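Local atomic coordinates of agarase (Microbulbifer thermotolerans, PDB entry 3WZ1), a protein that hydrolyses the beta-1,4-galactosidic linkages of agarose in endo fashion, releasing neoagarotetraose as the main product, here as its GH16 catalytic domain. Residues A[27-32]-A[44-49]; A[40-45]-A[90-95]; A[72-77]-A[264-269]. One frame throughout, in Å; residues are numbered along the deposited sequence.

How the contacts relate
Three neighbouring contacts of the beta-jelly roll show how its outer elements are tied to its sheets. The centres of contacts 1 and 2 lie about 4 Å apart; they share E44 and R45 at the end of helix 40-45, and the following strand 46-48 pairs with strand 87-94 of contact 2. Contact 3, about 10 Å from contact 1 and 12 Å from contact 2 between centres, joins strand 73-80, which also pairs with 87-94, to 264-276. Along the sequence contact 1 closes before contact 3 opens, while contacts 2 and 3 interleave. One sodium ion is bound by D28 of contact 1 and by G72 and D267 of contact 3, so parts distant in sequence meet there.

Contact 1 (A[27-32]-A[44-49]); sequences DDFNYE and ERWKEG. With NA (sodium ion), chain B.
D27 and R45 mark the closest approach of the two backbones, their CA atoms 8.3 Å apart, so loop 27-32 and segment 44-49 meet through side chains. The first has no regular structure; the second passes from the end of helix 40-45 into strand 46-48. D27 carries the contact. Its CG stands anti to the backbone N (chi1 -163°), and its carboxylate is nearly coplanar with the indole of W46. W46 NE1 donates to D27 OD2 at 2.9 Å, the acceptor lying in the ring plane and using its anti lone pair. On the syn side the same oxygen receives the hydroxyl of Y31, OH to OD2 2.7 Å. Water 1 gives OD2 a third hydrogen bond and accepts one from R45 NH1, thus linking two groups whose charges are not in direct contact: D27 OD2 lies 4.6 Å from R45 NE, well out of the guanidinium plane. The other oxygen, OD1, accepts from F29 N at 2.9 Å in an Asx turn, which helps to hold the carboxylate in place. A buried acid gripped in this way, with an arginine nearby, probably remains ionised. Around this polar centre the packing is aromatic. The F29 ring lies near parallel to the indole but slid aside, its CE1 3.8 Å from W46 NE1, while the Y31 hydroxyl comes within 4.0 Å of W46 CD1. R45 NE turns instead to P24 O. The loop between strand 18-22 and helix 40-45 is held from other directions too: D28 O binds sodium with D4, G72 and D267, and a backbone hydrogen bond joins D27 to V269. W46, for its part, packs on I92 of strand 87-94 and on V269 of strand 264-276.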
loop_
_atom_site.group_PDB
_atom_site.type_symbol
_atom_site.label_atom_id
_atom_site.label_comp_id
_atom_site.label_asym_id
_atom_site.label_seq_id
_atom_site.Cartn_x
_atom_site.Cartn_y
_atom_site.Cartn_z
ATOM N N ASP A 27 -13.143 3.790 -2.971
ATOM C CA ASP A 27 -13.595 4.575 -1.814
ATOM C C ASP A 27 -12.804 5.884 -1.801
ATOM O O ASP A 27 -11.589 5.849 -1.765
ATOM C CB ASP A 27 -13.422 3.773 -0.504
ATOM C CG ASP A 27 -14.234 4.331 0.663
ATOM O OD1 ASP A 27 -14.728 5.472 0.560
ATOM O OD2 ASP A 27 -14.359 3.622 1.701
ATOM N N ASP A 28 -13.505 7.019 -1.829
ATOM C CA ASP A 28 -12.863 8.320 -1.668
ATOM C C ASP A 28 -13.039 8.934 -0.275
ATOM O O ASP A 28 -12.683 10.083 -0.050
ATOM C CB ASP A 28 -13.250 9.297 -2.797
ATOM C CG ASP A 28 -14.716 9.645 -2.811
ATOM O OD1 ASP A 28 -15.504 9.076 -2.007
ATOM O OD2 ASP A 28 -15.098 10.500 -3.652
ATOM N N PHE A 29 -13.568 8.150 0.664
ATOM C CA PHE A 29 -13.479 8.471 2.089
ATOM C C PHE A 29 -14.157 9.789 2.459
ATOM O O PHE A 29 -13.718 10.504 3.354
ATOM C CB PHE A 29 -12.006 8.425 2.549
ATOM C CG PHE A 29 -11.386 7.062 2.384
ATOM C CD1 PHE A 29 -11.857 5.980 3.113
ATOM C CD2 PHE A 29 -10.347 6.851 1.475
ATOM C CE1 PHE A 29 -11.323 4.731 2.936
ATOM C CE2 PHE A 29 -9.806 5.597 1.298
ATOM C CZ PHE A 29 -10.294 4.539 2.042
ATOM N N ASN A 30 -15.267 10.068 1.796
ATOM C CA ASN A 30 -16.063 11.248 2.106
ATOM C C ASN A 30 -17.212 10.897 3.046
ATOM O O ASN A 30 -18.406 10.993 2.719
ATOM C CB ASN A 30 -16.524 11.932 0.820
ATOM C CG ASN A 30 -15.390 12.624 0.121
ATOM O OD1 ASN A 30 -15.063 12.301 -1.014
ATOM N ND2 ASN A 30 -14.764 13.561 0.799
ATOM N N TYR A 31 -16.815 10.456 4.225
ATOM C CA TYR A 31 -17.742 10.145 5.310
ATOM C C TYR A 31 -16.972 10.233 6.609
ATOM O O TYR A 31 -15.733 10.325 6.614
ATOM C CB TYR A 31 -18.374 8.761 5.153
ATOM C CG TYR A 31 -17.402 7.613 4.908
ATOM C CD1 TYR A 31 -17.003 7.277 3.619
ATOM C CD2 TYR A 31 -16.927 6.844 5.971
ATOM C CE1 TYR A 31 -16.123 6.241 3.402
ATOM C CE2 TYR A 31 -16.067 5.793 5.764
ATOM C CZ TYR A 31 -15.661 5.489 4.477
ATOM O OH TYR A 31 -14.795 4.421 4.260
ATOM N N GLU A 32 -17.698 10.201 7.722
ATOM C CA GLU A 32 -17.081 10.294 9.040
ATOM C C GLU A 32 -17.143 8.908 9.694
ATOM O O GLU A 32 -18.226 8.362 9.905
ATOM C CB GLU A 32 -17.792 11.362 9.883
ATOM C CG GLU A 32 -17.628 12.770 9.333
ATOM C CD GLU A 32 -16.181 13.240 9.327
ATOM O OE1 GLU A 32 -15.493 13.060 10.355
ATOM O OE2 GLU A 32 -15.728 13.797 8.288
ATOM N N GLU A 44 -19.031 -1.284 4.960
ATOM C CA GLU A 44 -19.504 -1.817 3.697
ATOM C C GLU A 44 -18.347 -2.394 2.874
ATOM O O GLU A 44 -18.540 -3.329 2.080
ATOM C CB GLU A 44 -20.220 -0.758 2.865
ATOM C CG GLU A 44 -21.608 -0.354 3.341
ATOM C CD GLU A 44 -22.118 0.868 2.572
ATOM O OE1 GLU A 44 -21.709 1.063 1.399
ATOM O OE2 GLU A 44 -22.889 1.667 3.137
ATOM N N ARG A 45 -17.158 -1.823 3.045
ATOM C CA ARG A 45 -15.990 -2.241 2.266
ATOM C C ARG A 45 -14.854 -2.834 3.080
ATOM O O ARG A 45 -14.109 -3.680 2.569
ATOM C CB ARG A 45 -15.421 -1.040 1.499
ATOM C CG ARG A 45 -16.320 -0.549 0.381
ATOM C CD ARG A 45 -15.805 0.746 -0.209
ATOM N NE ARG A 45 -16.619 1.085 -1.370
ATOM C CZ ARG A 45 -17.830 1.627 -1.316
ATOM N NH1 ARG A 45 -18.399 1.965 -0.158
ATOM N NH2 ARG A 45 -18.491 1.819 -2.445
ATOM N N TRP A 46 -14.686 -2.334 4.305
ATOM C CA TRP A 46 -13.438 -2.499 5.063
ATOM C C TRP A 46 -13.617 -3.197 6.379
ATOM O O TRP A 46 -14.688 -3.143 6.992
ATOM C CB TRP A 46 -12.776 -1.137 5.358
ATOM C CG TRP A 46 -12.598 -0.301 4.107
ATOM C CD1 TRP A 46 -13.338 0.779 3.738
ATOM C CD2 TRP A 46 -11.654 -0.531 3.050
ATOM N NE1 TRP A 46 -12.901 1.251 2.514
ATOM C CE2 TRP A 46 -11.871 0.464 2.077
ATOM C CE3 TRP A 46 -10.628 -1.461 2.847
ATOM C CZ2 TRP A 46 -11.116 0.532 0.903
ATOM C CZ3 TRP A 46 -9.878 -1.384 1.688
ATOM C CH2 TRP A 46 -10.126 -0.401 0.738
ATOM N N LYS A 47 -12.550 -3.838 6.818
ATOM C CA LYS A 47 -12.426 -4.268 8.206
ATOM C C LYS A 47 -11.205 -3.595 8.818
ATOM O O LYS A 47 -10.252 -3.236 8.100
ATOM C CB LYS A 47 -12.304 -5.800 8.296
ATOM C CG LYS A 47 -10.993 -6.363 7.727
ATOM C CD LYS A 47 -10.806 -7.873 7.854
ATOM C CE LYS A 47 -10.539 -8.341 9.287
ATOM N NZ LYS A 47 -9.261 -7.990 9.995
ATOM N N GLU A 48 -11.211 -3.423 10.144
ATOM C CA GLU A 48 -9.994 -2.982 10.831
ATOM C C GLU A 48 -9.003 -4.134 10.872
ATOM O O GLU A 48 -9.405 -5.301 10.983
ATOM C CB GLU A 48 -10.310 -2.505 12.245
ATOM C CG GLU A 48 -11.115 -1.207 12.239
ATOM C CD GLU A 48 -12.184 -1.154 13.306
ATOM O OE1 GLU A 48 -12.229 -0.153 14.048
ATOM O OE2 GLU A 48 -12.994 -2.125 13.361
ATOM N N GLY A 49 -7.720 -3.820 10.811
ATOM C CA GLY A 49 -6.650 -4.813 10.931
ATOM C C GLY A 49 -6.177 -5.367 9.610
ATOM O O GLY A 49 -6.041 -4.623 8.636
HETATM NA NA NA B . -11.031 11.676 -0.396
HETATM O O HOH W 1 -16.911 2.525 2.300
#

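Contact 2 (A[40-45]-A[90-95]); sequences TRFYER and GSITSK
F42 presents the edge of its ring to I92, with CZ 3.7 Å from I92 CG2, which lies near the ring plane; the adjacent F42 CE1 is 4.0 Å from I92 CD1. Two branches of the isoleucine thus meet one corner of the phenylalanine. CG stands anti to the backbone N (chi1 176°), and the far end of the ring comes nearest the strand; this is the apolar part. The polar part belongs to K95, which uses both its main chain and its side chain. K95 N donates to R45 O at 2.9 Å, while the side chain, extended beyond CG, reaches back so that NZ donates to Y43 O at 2.8 Å, in the carbonyl plane and on a lone pair. Two carbonyls at the end of the weakly bonded helix are satisfied by one residue, and the lysine charge may add to the hold on this helix end. S94 CA adds a CH...O contact to R45 O at 3.5 Å. Helix 40-45 runs at 57° to strand 91-94, leads into strand 46-48, which pairs antiparallel with 87-94, and rests F42 on W46 of that strand and on V69 of strand 67-70.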
loop_
_atom_site.group_PDB
_atom_site.type_symbol
_atom_site.label_atom_id
_atom_site.label_comp_id
_atom_site.label_asym_id
_atom_site.label_seq_id
_atom_site.Cartn_x
_atom_site.Cartn_y
_atom_site.Cartn_z
ATOM N N THR A 40 -21.165 2.825 9.415
ATOM C CA THR A 40 -21.803 1.842 8.558
ATOM C C THR A 40 -21.123 1.823 7.178
ATOM O O THR A 40 -20.826 0.759 6.641
ATOM C CB THR A 40 -23.302 2.134 8.420
ATOM O OG1 THR A 40 -23.874 2.202 9.735
ATOM C CG2 THR A 40 -23.978 1.057 7.633
ATOM N N ARG A 41 -20.856 3.001 6.628
ATOM C CA ARG A 41 -20.237 3.079 5.297
ATOM C C ARG A 41 -18.837 2.462 5.311
ATOM O O ARG A 41 -18.454 1.768 4.370
ATOM C CB ARG A 41 -20.168 4.527 4.817
ATOM C CG ARG A 41 -19.468 4.691 3.471
ATOM C CD ARG A 41 -20.438 5.047 2.362
ATOM N NE ARG A 41 -20.951 6.397 2.598
ATOM C CZ ARG A 41 -20.532 7.507 1.988
ATOM N NH1 ARG A 41 -19.582 7.470 1.053
ATOM N NH2 ARG A 41 -21.092 8.672 2.312
ATOM N N PHE A 42 -18.076 2.715 6.360
ATOM C CA PHE A 42 -16.746 2.106 6.462
ATOM C C PHE A 42 -16.833 0.591 6.315
ATOM O O PHE A 42 -16.108 -0.030 5.535
ATOM C CB PHE A 42 -16.083 2.471 7.790
ATOM C CG PHE A 42 -14.760 1.801 8.009
ATOM C CD1 PHE A 42 -13.599 2.376 7.503
ATOM C CD2 PHE A 42 -14.658 0.613 8.727
ATOM C CE1 PHE A 42 -12.368 1.760 7.703
ATOM C CE2 PHE A 42 -13.432 -0.006 8.933
ATOM C CZ PHE A 42 -12.290 0.577 8.421
ATOM N N TYR A 43 -17.740 -0.018 7.068
ATOM C CA TYR A 43 -17.845 -1.465 7.105
ATOM C C TYR A 43 -18.485 -2.099 5.864
ATOM O O TYR A 43 -18.445 -3.318 5.704
ATOM C CB TYR A 43 -18.567 -1.919 8.392
ATOM C CG TYR A 43 -17.783 -1.688 9.678
ATOM C CD1 TYR A 43 -16.525 -2.254 9.870
ATOM C CD2 TYR A 43 -18.324 -0.954 10.743
ATOM C CE1 TYR A 43 -15.813 -2.071 11.047
ATOM C CE2 TYR A 43 -17.615 -0.783 11.921
ATOM C CZ TYR A 43 -16.365 -1.351 12.070
ATOM O OH TYR A 43 -15.628 -1.186 13.237
ATOM N N GLU A 44 -19.031 -1.284 4.960
ATOM C CA GLU A 44 -19.504 -1.817 3.697
ATOM C C GLU A 44 -18.347 -2.394 2.874
ATOM O O GLU A 44 -18.540 -3.329 2.080
ATOM C CB GLU A 44 -20.220 -0.758 2.865
ATOM C CG GLU A 44 -21.608 -0.354 3.341
ATOM C CD GLU A 44 -22.118 0.868 2.572
ATOM O OE1 GLU A 44 -21.709 1.063 1.399
ATOM O OE2 GLU A 44 -22.889 1.667 3.137
ATOM N N ARG A 45 -17.158 -1.823 3.045
ATOM C CA ARG A 45 -15.990 -2.241 2.266
ATOM C C ARG A 45 -14.854 -2.834 3.080
ATOM O O ARG A 45 -14.109 -3.680 2.569
ATOM C CB ARG A 45 -15.421 -1.040 1.499
ATOM C CG ARG A 45 -16.320 -0.549 0.381
ATOM C CD ARG A 45 -15.805 0.746 -0.209
ATOM N NE ARG A 45 -16.619 1.085 -1.370
ATOM C CZ ARG A 45 -17.830 1.627 -1.316
ATOM N NH1 ARG A 45 -18.399 1.965 -0.158
ATOM N NH2 ARG A 45 -18.491 1.819 -2.445
ATOM N N GLY A 90 -2.210 2.111 12.588
ATOM C CA GLY A 90 -3.446 1.843 11.881
ATOM C C GLY A 90 -3.293 0.810 10.782
ATOM O O GLY A 90 -2.208 0.650 10.186
ATOM N N SER A 91 -4.399 0.136 10.493
ATOM C CA SER A 91 -4.472 -0.797 9.382
ATOM C C SER A 91 -5.911 -1.077 9.070
ATOM O O SER A 91 -6.697 -1.300 9.989
ATOM C CB SER A 91 -3.777 -2.116 9.716
ATOM O OG SER A 91 -3.885 -3.027 8.633
ATOM N N ILE A 92 -6.266 -1.072 7.787
ATOM C CA ILE A 92 -7.566 -1.558 7.333
ATOM C C ILE A 92 -7.340 -2.492 6.149
ATOM O O ILE A 92 -6.329 -2.382 5.419
ATOM C CB ILE A 92 -8.562 -0.400 6.998
ATOM C CG1 ILE A 92 -8.276 0.225 5.614
ATOM C CG2 ILE A 92 -8.592 0.645 8.110
ATOM C CD1 ILE A 92 -9.368 1.187 5.195
ATOM N N THR A 93 -8.272 -3.435 5.973
ATOM C CA THR A 93 -8.199 -4.450 4.934
ATOM C C THR A 93 -9.564 -4.571 4.259
ATOM O O THR A 93 -10.610 -4.475 4.915
ATOM C CB THR A 93 -7.767 -5.814 5.544
ATOM O OG1 THR A 93 -6.445 -5.708 6.089
ATOM C CG2 THR A 93 -7.773 -6.910 4.520
ATOM N N SER A 94 -9.564 -4.784 2.946
ATOM C CA SER A 94 -10.830 -4.996 2.234
ATOM C C SER A 94 -11.489 -6.305 2.695
ATOM O O SER A 94 -10.822 -7.287 3.001
ATOM C CB SER A 94 -10.625 -4.990 0.711
ATOM O OG SER A 94 -9.845 -6.073 0.239
ATOM N N LYS A 95 -12.814 -6.293 2.751
ATOM C CA LYS A 95 -13.548 -7.507 3.114
ATOM C C LYS A 95 -13.516 -8.557 2.002
ATOM O O LYS A 95 -13.566 -9.766 2.283
ATOM C CB LYS A 95 -14.990 -7.161 3.489
ATOM C CG LYS A 95 -15.068 -6.429 4.808
ATOM C CD LYS A 95 -16.493 -6.226 5.290
ATOM C CE LYS A 95 -16.547 -5.906 6.781
ATOM N NZ LYS A 95 -17.976 -5.687 7.180
#

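Contact 3 (A[72-77]-A[264-269]); sequences GKLAIT and YYVDWV. With NA (sodium ion), chain B.
L74 and V266 face each other as an antiparallel hydrogen-bonded pair, at the sodium end of a backbone ladder joining strand 73-76 to strand 264-266 in the GH16 jelly roll. V266 N donates to L74 O at 2.8 Å, and L74 N to V266 O. Two residues along 73-76, and two back along 264-266, I76 and Y264 form a second such pair, nearly straight: I76 N to Y264 O at 174° and Y264 N to I76 O at 176°. A75 and Y265 form the non-hydrogen-bonded pair between them.

Apolar contacts alternate between the faces. One face carries L74, V266, I76 and Y264; I76 and Y264 lie side by side, I76 CB 3.9 Å from Y264 CD2, and I236 packs against L74, V266 and Y264. The Y264 side chain lies about 8 Å from that of E134, the predicted proton donor. On the other face A75 CB sits 4.1 Å from Y265 CE1.

Polar and metal contacts gather where the chain turns at D267, in a classic beta bulge opposite R107. K73 bends at chi2 (-75°) and chi4, and NZ forms a salt bridge to D267 OD1 at 3.0 Å, from above the carboxylate plane. K73 also makes a cation-pi contact with F186. D267 OD1 binds the sodium ion at 2.4 Å, along with D267 O and G72 O.

D267 OD2 forms a salt bridge with R107, so a metal and two basic side chains hold the carboxylate and would favour its ionised form; the same ion joins G72, just before strand 73-80, the corner at D267, and D28 and D4.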
loop_
_atom_site.group_PDB
_atom_site.type_symbol
_atom_site.label_atom_id
_atom_site.label_comp_id
_atom_site.label_asym_id
_atom_site.label_seq_id
_atom_site.Cartn_x
_atom_site.Cartn_y
_atom_site.Cartn_z
ATOM N N GLY A 72 -12.628 13.965 4.495
ATOM C CA GLY A 72 -12.395 13.470 3.125
ATOM C C GLY A 72 -11.205 12.516 2.974
ATOM O O GLY A 72 -10.813 12.163 1.854
ATOM N N LYS A 73 -10.622 12.099 4.085
ATOM C CA LYS A 73 -9.408 11.280 4.050
ATOM C C LYS A 73 -9.528 10.116 5.010
ATOM O O LYS A 73 -10.066 10.262 6.110
ATOM C CB LYS A 73 -8.189 12.092 4.513
ATOM C CG LYS A 73 -7.967 13.430 3.818
ATOM C CD LYS A 73 -7.433 13.216 2.439
ATOM C CE LYS A 73 -7.112 14.528 1.728
ATOM N NZ LYS A 73 -8.343 15.113 1.118
ATOM N N LEU A 74 -8.976 8.980 4.601
ATOM C CA LEU A 74 -8.607 7.947 5.561
ATOM C C LEU A 74 -7.302 8.346 6.233
ATOM O O LEU A 74 -6.340 8.722 5.569
ATOM C CB LEU A 74 -8.450 6.603 4.856
ATOM C CG LEU A 74 -7.805 5.455 5.635
ATOM C CD1 LEU A 74 -8.728 4.930 6.721
ATOM C CD2 LEU A 74 -7.461 4.344 4.671
ATOM N N ALA A 75 -7.275 8.247 7.567
ATOM C CA ALA A 75 -6.083 8.518 8.358
ATOM C C ALA A 75 -5.620 7.236 9.008
ATOM O O ALA A 75 -6.420 6.525 9.630
ATOM C CB ALA A 75 -6.362 9.560 9.436
ATOM N N ILE A 76 -4.340 6.945 8.823
ATOM C CA ILE A 76 -3.629 5.880 9.490
ATOM C C ILE A 76 -2.614 6.562 10.393
ATOM O O ILE A 76 -1.652 7.191 9.905
ATOM C CB ILE A 76 -2.906 4.986 8.473
ATOM C CG1 ILE A 76 -3.855 4.355 7.460
ATOM C CG2 ILE A 76 -2.032 3.940 9.178
ATOM C CD1 ILE A 76 -4.901 3.427 8.056
ATOM N N THR A 77 -2.779 6.418 11.702
ATOM C CA THR A 77 -1.886 7.099 12.635
ATOM C C THR A 77 -1.039 6.088 13.432
ATOM O O THR A 77 -1.038 4.885 13.153
ATOM C CB THR A 77 -2.658 8.129 13.475
ATOM O OG1 THR A 77 -1.746 9.032 14.124
ATOM C CG2 THR A 77 -3.567 7.455 14.476
ATOM N N TYR A 264 -0.404 9.072 8.264
ATOM C CA TYR A 264 -0.398 8.770 6.814
ATOM C C TYR A 264 -1.817 8.954 6.335
ATOM O O TYR A 264 -2.738 8.418 6.941
ATOM C CB TYR A 264 0.068 7.319 6.652
ATOM C CG TYR A 264 -0.202 6.553 5.369
ATOM C CD1 TYR A 264 -0.024 7.120 4.105
ATOM C CD2 TYR A 264 -0.556 5.219 5.421
ATOM C CE1 TYR A 264 -0.230 6.381 2.964
ATOM C CE2 TYR A 264 -0.732 4.461 4.270
ATOM C CZ TYR A 264 -0.598 5.054 3.039
ATOM O OH TYR A 264 -0.789 4.291 1.883
ATOM N N TYR A 265 -2.020 9.745 5.282
ATOM C CA TYR A 265 -3.371 10.092 4.815
ATOM C C TYR A 265 -3.633 9.555 3.435
ATOM O O TYR A 265 -2.772 9.659 2.562
ATOM C CB TYR A 265 -3.586 11.617 4.764
ATOM C CG TYR A 265 -3.480 12.296 6.093
ATOM C CD1 TYR A 265 -4.559 12.353 6.957
ATOM C CD2 TYR A 265 -2.290 12.892 6.482
ATOM C CE1 TYR A 265 -4.458 12.992 8.181
ATOM C CE2 TYR A 265 -2.179 13.510 7.710
ATOM C CZ TYR A 265 -3.265 13.567 8.539
ATOM O OH TYR A 265 -3.135 14.177 9.782
ATOM N N VAL A 266 -4.824 9.008 3.242
ATOM C CA VAL A 266 -5.230 8.475 1.941
ATOM C C VAL A 266 -6.484 9.199 1.491
ATOM O O VAL A 266 -7.534 9.090 2.109
ATOM C CB VAL A 266 -5.418 6.947 2.027
ATOM C CG1 VAL A 266 -5.960 6.389 0.706
ATOM C CG2 VAL A 266 -4.103 6.290 2.405
ATOM N N ASP A 267 -6.364 9.962 0.404
ATOM C CA ASP A 267 -7.504 10.662 -0.195
ATOM C C ASP A 267 -8.466 9.686 -0.859
ATOM O O ASP A 267 -9.694 9.831 -0.769
ATOM C CB ASP A 267 -7.012 11.705 -1.220
ATOM C CG ASP A 267 -8.089 12.679 -1.630
ATOM O OD1 ASP A 267 -9.038 12.935 -0.864
ATOM O OD2 ASP A 267 -7.979 13.213 -2.759
ATOM N N TRP A 268 -7.918 8.688 -1.552
ATOM C CA TRP A 268 -8.753 7.676 -2.211
ATOM C C TRP A 268 -7.985 6.403 -2.486
ATOM O O TRP A 268 -6.759 6.414 -2.636
ATOM C CB TRP A 268 -9.375 8.193 -3.532
ATOM C CG TRP A 268 -8.460 8.259 -4.795
ATOM C CD1 TRP A 268 -7.798 7.222 -5.447
ATOM C CD2 TRP A 268 -8.228 9.412 -5.593
ATOM N NE1 TRP A 268 -7.148 7.690 -6.559
ATOM C CE2 TRP A 268 -7.400 9.041 -6.656
ATOM C CE3 TRP A 268 -8.621 10.753 -5.473
ATOM C CZ2 TRP A 268 -6.975 9.944 -7.602
ATOM C CZ3 TRP A 268 -8.221 11.628 -6.406
ATOM C CH2 TRP A 268 -7.388 11.234 -7.466
ATOM N N VAL A 269 -8.741 5.316 -2.555
ATOM C CA VAL A 269 -8.295 4.097 -3.231
ATOM C C VAL A 269 -9.350 3.787 -4.290
ATOM O O VAL A 269 -10.543 3.889 -4.035
ATOM C CB VAL A 269 -8.060 2.913 -2.275
ATOM C CG1 VAL A 269 -6.923 3.220 -1.298
ATOM C CG2 VAL A 269 -9.325 2.516 -1.509
HETATM NA NA NA B . -11.031 11.676 -0.396
#